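Local coordinates for conserved hypothetical protein NMB0706 (Neisseria meningitidis, PDB 1RV9) that is of unknown function but belongs to the YfiH (DUF152) family, whose members were named as laccases and in some cases probably act on purine nucleosides, at residues T185-A190 / R211-R216; V145-I150 / K215-G220; D117-L122 / D205-A210; A130-H135 / A151-P156; A172-Q177 / E195-G200. All coordinates share one frame; numbering follows the deposited sequence.

Overall arrangement
From the N terminus, interaction 3 opens first, at strand 119-125, and closes 83 residues later on helix 206-217. Inside that loop, interaction 4 joins strand 131-136 to the end of helix 145-153. Interaction 2 starts on the same helix and ends at 215-220, crossing both earlier contacts. Interaction 5 (172-177 with 195-200) is nested within interactions 2 and 3 and ties the edges of a small outlying sheet. Interaction 1 opens at 185-190, crosses interactions 3 and 5, and shares Lys215 and Arg216 with interaction 2. Helix 206-217 thus serves interactions 1, 2 and 3, joining the six-stranded sheet, helix 145-153 and the 185-190 loop; interactions 4 and 5 lie about 32 Å apart, centre to centre.

Interaction 1: T185-A190 / R211-R216; sequences TPMPEA and RLILKR
A loop leaving helix 177-184 packs here across helix 206-217, on the outer side of the six-stranded sheet in this alpha-beta-beta-alpha fold. Along the loop, Met187 is the first residue to engage. Its CG is anti to the backbone N (chi1 175°) and the next torsion is also extended, so the thioether is carried straight at the helix before the chain bends at chi3. There SD lies 4.1 Å from Ile213 CG1, the two chains crossing obliquely, while the methyl end meets Arg216 tip to tip, CE lying over the centre of one face of the guanidinium. The backbone then tightens into a 3-10 turn over Pro188 and Glu189, closed by Ala190 N donating to Met187 O at 2.9 Å. Glu189 takes the crowded rotamer, CG between the backbone N and the carbonyl carbon (chi1 57°), and bends back at chi2 toward Arg216. Carboxylate and guanidinium stand almost perpendicular, 84° apart, and Glu189 OE2 stays 4.6 Å from Arg216 NH1. The opposite charges may attract at that range, but they form no salt bridge. Leu212 CD1 lies beside the Glu189 carbonyl, 3.6 Å from Glu189 O; the same oxygen accepts from Thr192 OG1. Ala190, which closes the turn, meets the helix mainly through its backbone. Its CA and that of Leu212 are 7.1 Å apart, and Leu212 CD1 reaches to 3.7 Å from Ala190 CA.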
# COMPACT_ATOMS: atom_id res chain seq x y z
N THR A 185 -12.12 -14.72 -13.37
CA THR A 185 -12.67 -16.07 -13.40
C THR A 185 -13.41 -16.30 -12.08
O THR A 185 -14.58 -16.69 -12.08
CB THR A 185 -11.57 -17.13 -13.62
OG1 THR A 185 -11.03 -16.99 -14.94
CG2 THR A 185 -12.14 -18.53 -13.47
N PRO A 186 -12.74 -16.05 -10.94
CA PRO A 186 -13.41 -16.25 -9.65
C PRO A 186 -14.34 -15.09 -9.26
O PRO A 186 -15.23 -15.26 -8.42
CB PRO A 186 -12.24 -16.40 -8.69
CG PRO A 186 -11.20 -15.52 -9.29
CD PRO A 186 -11.29 -15.86 -10.76
N MET A 187 -14.15 -13.93 -9.88
CA MET A 187 -14.97 -12.75 -9.60
C MET A 187 -15.30 -12.03 -10.91
O MET A 187 -14.66 -11.05 -11.28
CB MET A 187 -14.21 -11.81 -8.65
CG MET A 187 -14.90 -10.48 -8.38
SD MET A 187 -13.94 -9.44 -7.26
CE MET A 187 -15.09 -9.20 -5.95
N PRO A 188 -16.33 -12.52 -11.63
CA PRO A 188 -16.79 -11.97 -12.91
C PRO A 188 -17.00 -10.46 -12.98
O PRO A 188 -16.70 -9.84 -14.00
CB PRO A 188 -18.08 -12.74 -13.16
CG PRO A 188 -17.78 -14.07 -12.56
CD PRO A 188 -17.15 -13.68 -11.24
N GLU A 189 -17.51 -9.87 -11.90
CA GLU A 189 -17.75 -8.43 -11.88
C GLU A 189 -16.46 -7.63 -12.01
O GLU A 189 -16.48 -6.45 -12.34
CB GLU A 189 -18.46 -8.03 -10.58
CG GLU A 189 -17.71 -8.41 -9.32
CD GLU A 189 -18.21 -9.70 -8.70
OE1 GLU A 189 -18.35 -10.71 -9.42
OE2 GLU A 189 -18.46 -9.71 -7.47
N ALA A 190 -15.33 -8.29 -11.76
CA ALA A 190 -14.03 -7.63 -11.84
C ALA A 190 -13.69 -7.22 -13.27
O ALA A 190 -12.79 -6.41 -13.50
CB ALA A 190 -12.95 -8.56 -11.30
N ARG A 211 -11.75 -1.38 -4.92
CA ARG A 211 -13.07 -0.91 -4.47
C ARG A 211 -14.09 -2.03 -4.55
O ARG A 211 -14.93 -2.18 -3.66
CB ARG A 211 -13.54 0.28 -5.31
CG ARG A 211 -12.73 1.55 -5.11
CD ARG A 211 -13.49 2.78 -5.60
NE ARG A 211 -12.62 3.94 -5.70
CZ ARG A 211 -11.74 4.14 -6.67
NH1 ARG A 211 -11.62 3.25 -7.65
NH2 ARG A 211 -10.96 5.22 -6.67
N LEU A 212 -14.04 -2.83 -5.62
CA LEU A 212 -14.97 -3.94 -5.79
C LEU A 212 -14.79 -4.96 -4.67
O LEU A 212 -15.76 -5.39 -4.04
CB LEU A 212 -14.72 -4.64 -7.13
CG LEU A 212 -15.33 -4.05 -8.40
CD1 LEU A 212 -14.81 -4.81 -9.62
CD2 LEU A 212 -16.85 -4.14 -8.33
N ILE A 213 -13.54 -5.34 -4.43
CA ILE A 213 -13.22 -6.31 -3.40
C ILE A 213 -13.60 -5.80 -2.00
O ILE A 213 -14.21 -6.53 -1.22
CB ILE A 213 -11.71 -6.67 -3.46
CG1 ILE A 213 -11.44 -7.45 -4.75
CG2 ILE A 213 -11.30 -7.49 -2.24
CD1 ILE A 213 -9.97 -7.63 -5.08
N LEU A 214 -13.24 -4.56 -1.71
CA LEU A 214 -13.55 -3.98 -0.41
C LEU A 214 -15.06 -3.87 -0.20
O LEU A 214 -15.57 -4.19 0.88
CB LEU A 214 -12.91 -2.60 -0.28
CG LEU A 214 -11.38 -2.60 -0.17
CD1 LEU A 214 -10.85 -1.20 -0.44
CD2 LEU A 214 -10.97 -3.09 1.21
N LYS A 215 -15.77 -3.42 -1.23
CA LYS A 215 -17.22 -3.29 -1.14
C LYS A 215 -17.88 -4.63 -0.94
O LYS A 215 -18.79 -4.77 -0.12
CB LYS A 215 -17.78 -2.63 -2.41
CG LYS A 215 -17.81 -1.10 -2.37
CD LYS A 215 -17.40 -0.57 -1.00
CE LYS A 215 -18.11 0.73 -0.65
NZ LYS A 215 -17.72 1.21 0.70
N ARG A 216 -17.42 -5.63 -1.68
CA ARG A 216 -17.99 -6.97 -1.56
C ARG A 216 -17.77 -7.54 -0.17
O ARG A 216 -18.57 -8.34 0.32
CB ARG A 216 -17.38 -7.91 -2.60
CG ARG A 216 -17.92 -9.33 -2.51
CD ARG A 216 -17.26 -10.27 -3.50
NE ARG A 216 -15.84 -10.47 -3.22
CZ ARG A 216 -15.09 -11.38 -3.83
NH1 ARG A 216 -15.63 -12.18 -4.75
NH2 ARG A 216 -13.81 -11.50 -3.53

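Interaction 2: V145-I150 / K215-G220; sequences VLQNTI and KREGVG
Glu217 gives up more area to this contact than any other residue, and it does so broadside. With chi1 at -146° and a bend at chi2, its carboxylate is brought against the aliphatic part of Gln147: Glu217 CD lies 3.4 Å from Gln147 CG, and Glu217 OE2 is 3.7 Å from Gln147 CB. The chains cross at about a right angle. Gln147 also bends at chi2 (92°), which swings its amide away from the carboxylate and toward Arg216; there Gln147 NE2 sits at the guanidinium edge, 3.5 Å from Arg216 NH2, two nitrogen donors side by side without a bond. The hydrocarbon of Glu217 serves Ile150 as well, whose CD1 is 3.7 Å from Glu217 CG. Helix 206-217 ends at this point in a Schellman motif: Gly218, with phi 109°, turns the chain out, its N donating back to Lys215 O at 3.1 Å and Val219 N probably to Leu214 O at 3.1 Å. The turn delivers Val219 to the neighbouring helix 145-153, where its CG2 meets Ile150 CD1 at 3.6 Å. Ile150 CD1 therefore touches both Glu217 in the last turn and Val219, two residues on. Lys215 NZ also donates to Val219 O at 2.9 Å, from above the carbonyl plane. Deeper in, Leu214 packs on both Leu146 and Ile150.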
# COMPACT_ATOMS: atom_id res chain seq x y z
N VAL A 145 -5.39 -10.63 -0.02
CA VAL A 145 -4.68 -9.96 1.06
C VAL A 145 -5.58 -8.96 1.79
O VAL A 145 -5.48 -8.81 3.01
CB VAL A 145 -3.39 -9.24 0.56
CG1 VAL A 145 -3.76 -8.07 -0.34
CG2 VAL A 145 -2.56 -8.76 1.75
N LEU A 146 -6.48 -8.30 1.06
CA LEU A 146 -7.37 -7.34 1.69
C LEU A 146 -8.38 -8.04 2.60
O LEU A 146 -8.61 -7.60 3.73
CB LEU A 146 -8.09 -6.49 0.64
CG LEU A 146 -7.19 -5.64 -0.26
CD1 LEU A 146 -8.03 -4.68 -1.08
CD2 LEU A 146 -6.20 -4.84 0.58
N GLN A 147 -8.96 -9.13 2.12
CA GLN A 147 -9.92 -9.88 2.92
C GLN A 147 -9.27 -10.40 4.20
O GLN A 147 -9.88 -10.35 5.27
CB GLN A 147 -10.50 -11.06 2.12
CG GLN A 147 -11.33 -10.66 0.91
CD GLN A 147 -10.52 -10.59 -0.37
OE1 GLN A 147 -9.46 -9.96 -0.41
NE2 GLN A 147 -11.01 -11.24 -1.42
N ASN A 148 -8.03 -10.88 4.10
CA ASN A 148 -7.33 -11.39 5.28
C ASN A 148 -7.01 -10.27 6.26
O ASN A 148 -7.02 -10.47 7.47
CB ASN A 148 -6.04 -12.11 4.88
CG ASN A 148 -6.30 -13.38 4.10
OD1 ASN A 148 -7.41 -13.91 4.12
ND2 ASN A 148 -5.28 -13.88 3.42
N THR A 149 -6.70 -9.08 5.73
CA THR A 149 -6.39 -7.95 6.60
C THR A 149 -7.64 -7.53 7.36
O THR A 149 -7.60 -7.31 8.57
CB THR A 149 -5.86 -6.76 5.77
OG1 THR A 149 -4.66 -7.16 5.10
CG2 THR A 149 -5.58 -5.56 6.67
N ILE A 150 -8.75 -7.43 6.64
CA ILE A 150 -10.02 -7.06 7.25
C ILE A 150 -10.37 -8.02 8.38
O ILE A 150 -10.79 -7.59 9.47
CB ILE A 150 -11.14 -7.08 6.17
CG1 ILE A 150 -10.95 -5.90 5.22
CG2 ILE A 150 -12.52 -7.04 6.83
CD1 ILE A 150 -11.76 -6.00 3.94
N LYS A 215 -15.77 -3.42 -1.23
CA LYS A 215 -17.22 -3.29 -1.14
C LYS A 215 -17.88 -4.63 -0.94
O LYS A 215 -18.79 -4.77 -0.12
CB LYS A 215 -17.78 -2.63 -2.41
CG LYS A 215 -17.81 -1.10 -2.37
CD LYS A 215 -17.40 -0.57 -1.00
CE LYS A 215 -18.11 0.73 -0.65
NZ LYS A 215 -17.72 1.21 0.70
N ARG A 216 -17.42 -5.63 -1.68
CA ARG A 216 -17.99 -6.97 -1.56
C ARG A 216 -17.77 -7.54 -0.17
O ARG A 216 -18.57 -8.34 0.32
CB ARG A 216 -17.38 -7.91 -2.60
CG ARG A 216 -17.92 -9.33 -2.51
CD ARG A 216 -17.26 -10.27 -3.50
NE ARG A 216 -15.84 -10.47 -3.22
CZ ARG A 216 -15.09 -11.38 -3.83
NH1 ARG A 216 -15.63 -12.18 -4.75
NH2 ARG A 216 -13.81 -11.50 -3.53
N GLU A 217 -16.68 -7.13 0.48
CA GLU A 217 -16.36 -7.63 1.80
C GLU A 217 -17.18 -6.94 2.89
O GLU A 217 -17.32 -7.46 3.99
CB GLU A 217 -14.86 -7.46 2.07
CG GLU A 217 -14.24 -8.55 2.93
CD GLU A 217 -14.38 -9.96 2.34
OE1 GLU A 217 -14.82 -10.12 1.18
OE2 GLU A 217 -14.03 -10.92 3.06
N GLY A 218 -17.72 -5.77 2.57
CA GLY A 218 -18.54 -5.05 3.53
C GLY A 218 -17.93 -3.79 4.11
O GLY A 218 -18.52 -3.18 5.01
N VAL A 219 -16.77 -3.39 3.62
CA VAL A 219 -16.12 -2.18 4.13
C VAL A 219 -17.03 -0.97 3.93
O VAL A 219 -17.49 -0.71 2.81
CB VAL A 219 -14.75 -1.97 3.45
CG1 VAL A 219 -14.15 -0.64 3.87
CG2 VAL A 219 -13.82 -3.11 3.85
N GLY A 220 -17.27 -0.23 5.01
CA GLY A 220 -18.14 0.93 4.98
C GLY A 220 -17.80 2.08 4.05
O GLY A 220 -18.70 2.70 3.47

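Interaction 3: D117-L122 / D205-A210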
# COMPACT_ATOMS: atom_id res chain seq x y z
N ASP A 117 4.35 1.41 -7.51
CA ASP A 117 3.34 1.04 -8.51
C ASP A 117 2.25 0.18 -7.88
O ASP A 117 1.06 0.40 -8.12
CB ASP A 117 3.93 0.24 -9.69
CG ASP A 117 4.55 1.13 -10.76
OD1 ASP A 117 4.42 2.38 -10.69
OD2 ASP A 117 5.17 0.57 -11.69
N CYS A 118 2.65 -0.80 -7.07
CA CYS A 118 1.66 -1.66 -6.44
C CYS A 118 0.76 -0.85 -5.52
O CYS A 118 1.15 0.21 -5.02
CB CYS A 118 2.34 -2.79 -5.66
SG CYS A 118 3.10 -4.03 -6.75
N LEU A 119 -0.45 -1.34 -5.28
CA LEU A 119 -1.41 -0.62 -4.47
C LEU A 119 -1.28 -0.74 -2.95
O LEU A 119 -1.33 -1.84 -2.41
CB LEU A 119 -2.83 -1.05 -4.86
CG LEU A 119 -3.96 -0.42 -4.07
CD1 LEU A 119 -4.09 1.06 -4.43
CD2 LEU A 119 -5.26 -1.16 -4.36
N PRO A 120 -1.11 0.40 -2.26
CA PRO A 120 -1.00 0.38 -0.80
C PRO A 120 -2.42 0.64 -0.29
O PRO A 120 -3.10 1.53 -0.80
CB PRO A 120 -0.08 1.56 -0.48
CG PRO A 120 0.25 2.22 -1.82
CD PRO A 120 -0.79 1.74 -2.79
N VAL A 121 -2.87 -0.13 0.69
CA VAL A 121 -4.20 0.10 1.24
C VAL A 121 -4.11 0.24 2.76
O VAL A 121 -3.56 -0.63 3.43
CB VAL A 121 -5.18 -1.05 0.91
CG1 VAL A 121 -6.58 -0.71 1.44
CG2 VAL A 121 -5.23 -1.27 -0.59
N LEU A 122 -4.63 1.34 3.28
CA LEU A 122 -4.62 1.57 4.73
C LEU A 122 -6.03 1.37 5.24
O LEU A 122 -7.00 1.65 4.53
CB LEU A 122 -4.16 3.00 5.04
CG LEU A 122 -2.79 3.41 4.48
CD1 LEU A 122 -2.49 4.83 4.94
CD2 LEU A 122 -1.71 2.45 4.98
N ASP A 205 -7.30 -1.57 -13.75
CA ASP A 205 -7.55 -0.50 -12.79
C ASP A 205 -7.49 -1.06 -11.37
O ASP A 205 -8.47 -1.58 -10.86
CB ASP A 205 -8.93 0.11 -13.05
CG ASP A 205 -9.19 1.36 -12.24
OD1 ASP A 205 -8.49 1.58 -11.22
OD2 ASP A 205 -10.10 2.13 -12.61
N LEU A 206 -6.32 -0.95 -10.74
CA LEU A 206 -6.15 -1.45 -9.38
C LEU A 206 -7.08 -0.80 -8.38
O LEU A 206 -7.54 -1.45 -7.43
CB LEU A 206 -4.70 -1.26 -8.92
CG LEU A 206 -3.65 -2.18 -9.54
CD1 LEU A 206 -2.26 -1.66 -9.19
CD2 LEU A 206 -3.84 -3.61 -9.04
N TYR A 207 -7.37 0.49 -8.56
CA TYR A 207 -8.26 1.18 -7.64
C TYR A 207 -9.66 0.59 -7.74
O TYR A 207 -10.29 0.30 -6.72
CB TYR A 207 -8.31 2.68 -7.96
CG TYR A 207 -6.99 3.40 -7.81
CD1 TYR A 207 -6.22 3.24 -6.66
CD2 TYR A 207 -6.53 4.26 -8.80
CE1 TYR A 207 -5.02 3.93 -6.51
CE2 TYR A 207 -5.33 4.95 -8.66
CZ TYR A 207 -4.58 4.78 -7.51
OH TYR A 207 -3.40 5.47 -7.37
N ALA A 208 -10.13 0.40 -8.96
CA ALA A 208 -11.46 -0.15 -9.18
C ALA A 208 -11.55 -1.59 -8.67
O ALA A 208 -12.56 -1.99 -8.09
CB ALA A 208 -11.81 -0.10 -10.66
N LEU A 209 -10.49 -2.36 -8.88
CA LEU A 209 -10.46 -3.74 -8.41
C LEU A 209 -10.53 -3.74 -6.89
O LEU A 209 -11.26 -4.53 -6.30
CB LEU A 209 -9.19 -4.45 -8.88
CG LEU A 209 -9.14 -4.85 -10.36
CD1 LEU A 209 -7.73 -5.32 -10.72
CD2 LEU A 209 -10.15 -5.97 -10.63
N ALA A 210 -9.77 -2.86 -6.25
CA ALA A 210 -9.77 -2.79 -4.80
C ALA A 210 -11.13 -2.36 -4.27
O ALA A 210 -11.61 -2.91 -3.28
CB ALA A 210 -8.68 -1.83 -4.32
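Leu119 is the bump of this contact, and the first turn of helix 206-217, as far as Ala210, supplies the hollow. Its CG is anti to the backbone N (chi1 178°), which pushes the forked end out from the strand. One prong, CD2, is pressed against the small side chain of Ala210, 3.5 Å from its CB and tighter than ordinary van der Waals contact. The same prong also lies 3.8 Å from Leu206 O. The other, CD1, leans obliquely on the Tyr207 ring, 3.7 Å from CE1. Leu206 packs nearer the base of the Leu119 side chain, its CD1 4.4 Å from Leu119 CB. Leu206, Tyr207 and Ala210 together form the helix side of the hollow where a helix lies on a beta-sheet, the axes of strand 119-122 and helix 206-210 being 10.0 Å apart and inclined at -38°. The helix start is fixed by an N-cap: Asp205 OD1 accepts from Ala208 N at 3.0 Å in a nearly straight bond (167°), met from above the carboxylate plane. The phenol oxygen of Tyr207 bonds to His227 O and Ala167 N, and Asp117 bonds to Thr229, Ser238 and Arg240. Cys118 points away from the helix and touches His135, a pairing that recalls the CNF1 clan's Cys-His pair, though its role here is unproven.

Interaction 4: A130-H135 / A151-P156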
# COMPACT_ATOMS: atom_id res chain seq x y z
N ALA A 130 -8.38 0.46 15.83
CA ALA A 130 -7.54 -0.47 15.07
C ALA A 130 -7.16 0.10 13.72
O ALA A 130 -7.94 0.82 13.09
CB ALA A 130 -8.27 -1.80 14.89
N VAL A 131 -5.94 -0.21 13.28
CA VAL A 131 -5.44 0.24 11.98
C VAL A 131 -4.72 -0.92 11.29
O VAL A 131 -4.44 -1.95 11.91
CB VAL A 131 -4.45 1.42 12.12
CG1 VAL A 131 -5.14 2.61 12.73
CG2 VAL A 131 -3.25 1.00 12.95
N ALA A 132 -4.44 -0.75 10.01
CA ALA A 132 -3.75 -1.77 9.24
C ALA A 132 -3.25 -1.21 7.92
O ALA A 132 -3.77 -0.22 7.41
CB ALA A 132 -4.67 -2.97 8.97
N ALA A 133 -2.23 -1.86 7.36
CA ALA A 133 -1.66 -1.48 6.08
C ALA A 133 -1.47 -2.77 5.29
O ALA A 133 -0.95 -3.75 5.83
CB ALA A 133 -0.32 -0.78 6.28
N ALA A 134 -1.89 -2.77 4.03
CA ALA A 134 -1.76 -3.95 3.19
C ALA A 134 -1.09 -3.62 1.86
O ALA A 134 -1.36 -2.58 1.25
CB ALA A 134 -3.13 -4.57 2.94
N HIS A 135 -0.21 -4.52 1.43
CA HIS A 135 0.51 -4.40 0.16
C HIS A 135 -0.30 -5.18 -0.86
O HIS A 135 -0.34 -6.41 -0.83
CB HIS A 135 1.90 -5.01 0.32
CG HIS A 135 2.66 -5.13 -0.97
ND1 HIS A 135 3.33 -6.28 -1.33
CD2 HIS A 135 2.89 -4.23 -1.96
CE1 HIS A 135 3.94 -6.09 -2.49
NE2 HIS A 135 3.69 -4.85 -2.89
N ALA A 151 -10.18 -9.31 8.14
CA ALA A 151 -10.48 -10.32 9.15
C ALA A 151 -9.60 -10.17 10.38
O ALA A 151 -10.07 -10.29 11.51
CB ALA A 151 -10.31 -11.71 8.56
N ALA A 152 -8.32 -9.90 10.15
CA ALA A 152 -7.37 -9.76 11.25
C ALA A 152 -7.62 -8.56 12.16
O ALA A 152 -7.21 -8.56 13.32
CB ALA A 152 -5.95 -9.70 10.70
N MET A 153 -8.30 -7.55 11.63
CA MET A 153 -8.59 -6.34 12.41
C MET A 153 -9.65 -6.57 13.48
O MET A 153 -9.68 -5.86 14.49
CB MET A 153 -9.02 -5.21 11.48
CG MET A 153 -7.91 -4.71 10.59
SD MET A 153 -8.43 -3.33 9.57
CE MET A 153 -8.44 -2.01 10.78
N LYS A 154 -10.51 -7.55 13.25
CA LYS A 154 -11.57 -7.89 14.19
C LYS A 154 -12.52 -6.75 14.56
O LYS A 154 -12.94 -6.63 15.71
CB LYS A 154 -10.97 -8.46 15.47
CG LYS A 154 -10.20 -9.75 15.26
CD LYS A 154 -9.85 -10.37 16.60
CE LYS A 154 -9.02 -11.63 16.43
NZ LYS A 154 -7.66 -11.33 15.91
N VAL A 155 -12.84 -5.91 13.59
CA VAL A 155 -13.78 -4.83 13.81
C VAL A 155 -14.83 -4.96 12.71
O VAL A 155 -14.54 -5.49 11.63
CB VAL A 155 -13.10 -3.44 13.73
CG1 VAL A 155 -12.33 -3.17 15.02
CG2 VAL A 155 -12.16 -3.37 12.55
N PRO A 156 -16.06 -4.51 12.97
CA PRO A 156 -17.13 -4.61 11.97
C PRO A 156 -16.76 -3.94 10.65
O PRO A 156 -16.39 -2.77 10.63
CB PRO A 156 -18.30 -3.89 12.65
CG PRO A 156 -18.04 -4.15 14.11
CD PRO A 156 -16.56 -3.91 14.22
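Met153 starts with CG anti to the carbonyl carbon (chi1 -68°), runs extended through chi2 and bends at chi3 (76°), so that its thioether hooks down onto strand 131-136. Along this path SD meets the methyl of Ala132, 3.8 Å from its CB. Past the bend, CE is carried to the start of the strand. Met153 CE lies 3.7 Å from Ala130 O and 4.1 Å from Ala130 CB. The same Met153 CE grazes Val131 C at 3.9 Å. Ala130 and Ala132, two residues apart, both point their CB at Met153 while the intervening Val131 points away, so the small methyls leave the long side chain lying close to the backbone. Just after the helix, Lys154 adopts a positive phi (57°). The chain turns there, and Val155 comes back toward the strand with CG1 4.3 Å from Ala130 CB. The helix end thus lies over a strand it follows in the chain, within a beta-alpha-beta crossover from strand 131-136 to the parallel strand 160-164, the antiparallel strand 119-125 lying between them. Met153 also packs on Phe123 of strand 119-125 and on Val103 of strand 101-104, the two neighbours of strand 131-136 in the six-stranded sheet.

Interaction 5: A172-Q177 / E195-G200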
# COMPACT_ATOMS: atom_id res chain seq x y z
N ALA A 172 -1.74 3.40 -17.27
CA ALA A 172 -0.37 2.92 -17.39
C ALA A 172 -0.13 1.46 -17.04
O ALA A 172 0.96 0.94 -17.30
CB ALA A 172 0.55 3.81 -16.55
N PHE A 173 -1.12 0.80 -16.46
CA PHE A 173 -0.97 -0.59 -16.05
C PHE A 173 -1.51 -1.58 -17.07
O PHE A 173 -2.68 -1.95 -17.04
CB PHE A 173 -1.64 -0.80 -14.68
CG PHE A 173 -1.32 -2.12 -14.03
CD1 PHE A 173 -0.09 -2.74 -14.23
CD2 PHE A 173 -2.24 -2.72 -13.17
CE1 PHE A 173 0.22 -3.94 -13.59
CE2 PHE A 173 -1.94 -3.92 -12.53
CZ PHE A 173 -0.71 -4.53 -12.74
N GLU A 174 -0.64 -1.99 -17.99
CA GLU A 174 -1.01 -2.93 -19.04
C GLU A 174 -0.68 -4.36 -18.62
O GLU A 174 0.46 -4.65 -18.24
CB GLU A 174 -0.27 -2.57 -20.32
CG GLU A 174 -0.64 -3.41 -21.52
CD GLU A 174 0.14 -2.99 -22.75
OE1 GLU A 174 -0.01 -1.83 -23.19
OE2 GLU A 174 0.92 -3.82 -23.27
N VAL A 175 -1.67 -5.25 -18.69
CA VAL A 175 -1.48 -6.64 -18.30
C VAL A 175 -2.02 -7.63 -19.32
O VAL A 175 -2.66 -7.25 -20.30
CB VAL A 175 -2.16 -6.94 -16.95
CG1 VAL A 175 -1.60 -6.03 -15.86
CG2 VAL A 175 -3.66 -6.76 -17.08
N GLY A 176 -1.76 -8.91 -19.07
CA GLY A 176 -2.21 -9.97 -19.96
C GLY A 176 -3.40 -10.75 -19.45
O GLY A 176 -4.01 -10.41 -18.43
N GLN A 177 -3.73 -11.82 -20.16
CA GLN A 177 -4.87 -12.68 -19.83
C GLN A 177 -4.73 -13.39 -18.48
O GLN A 177 -5.73 -13.70 -17.84
CB GLN A 177 -5.05 -13.72 -20.94
CG GLN A 177 -6.39 -14.44 -20.91
CD GLN A 177 -7.55 -13.51 -21.20
OE1 GLN A 177 -7.57 -12.82 -22.21
NE2 GLN A 177 -8.53 -13.50 -20.30
N GLU A 195 -9.93 -3.03 -19.20
CA GLU A 195 -10.35 -2.53 -20.50
C GLU A 195 -9.47 -3.17 -21.57
O GLU A 195 -8.25 -3.00 -21.56
CB GLU A 195 -10.23 -1.01 -20.59
CG GLU A 195 -10.48 -0.49 -22.00
CD GLU A 195 -10.24 1.00 -22.13
OE1 GLU A 195 -9.60 1.59 -21.24
OE2 GLU A 195 -10.69 1.58 -23.14
N GLY A 196 -10.09 -3.91 -22.48
CA GLY A 196 -9.33 -4.54 -23.54
C GLY A 196 -8.78 -3.49 -24.48
O GLY A 196 -9.49 -2.57 -24.86
N ILE A 197 -7.50 -3.62 -24.83
CA ILE A 197 -6.87 -2.67 -25.74
C ILE A 197 -6.29 -3.41 -26.94
O ILE A 197 -5.44 -2.89 -27.65
CB ILE A 197 -5.76 -1.87 -25.02
CG1 ILE A 197 -4.68 -2.81 -24.48
CG2 ILE A 197 -6.36 -1.04 -23.89
CD1 ILE A 197 -3.52 -2.09 -23.81
N GLY A 198 -6.77 -4.63 -27.14
CA GLY A 198 -6.32 -5.44 -28.26
C GLY A 198 -5.13 -6.35 -28.02
O GLY A 198 -4.36 -6.16 -27.08
N SER A 199 -4.99 -7.35 -28.88
CA SER A 199 -3.89 -8.30 -28.82
C SER A 199 -3.79 -9.06 -27.50
O SER A 199 -2.71 -9.49 -27.11
CB SER A 199 -2.57 -7.56 -29.09
OG SER A 199 -1.54 -8.48 -29.43
N GLY A 200 -4.92 -9.23 -26.82
CA GLY A 200 -4.93 -9.95 -25.56
C GLY A 200 -4.37 -9.14 -24.40
O GLY A 200 -4.02 -9.70 -23.36
O HOH W 1 -2.69 -12.08 -22.97
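Van der Waals contact at one end and a bridging water at the other join these two segments at the protein surface. The packing lies between Glu174 and Ile197. Glu174 is fully stretched, with CG anti to the backbone N (chi1 -176°) and the chain extended beyond it, so its carboxylate end projects past the strand to the tip of Ile197. There Ile197 CD1 lies 3.6 Å from Glu174 OE1 and 3.9 Å from Glu174 CG, the side chains crossing obliquely. With CG1 of Ile197 in the crowded position between the backbone N and the carbonyl carbon, and chi2 extended, its CD1 reaches Glu174. The other oxygen of the glutamate, OE2, forms a salt bridge with Lys201, so the carboxylate has a charged partner there. The polar link runs through water. A single water accepts from Gln177 N at 3.0 Å and donates to Gly200 O at 2.8 Å. Direct bonding does not occur, since Gly200 O stands 3.8 Å from Gln177 N, and nearby Gly176 CA is merely packed against the same oxygen at 3.9 Å. Gly176 occupies the N-cap position of helix 177-184, so the water bridges an amide of the first helical turn to the turn at Ser199 and Gly200, both with positive phi (59° and 76°). The separation of 8.9 Å between the CA atoms of Glu174 and Ile197 fits two strands that are not adjacent: strand 201-204 lies between them. The contact therefore spans a three-stranded antiparallel sheet from edge to edge, and includes the turn of the beta-hairpin formed by strands 194-198 and 201-204.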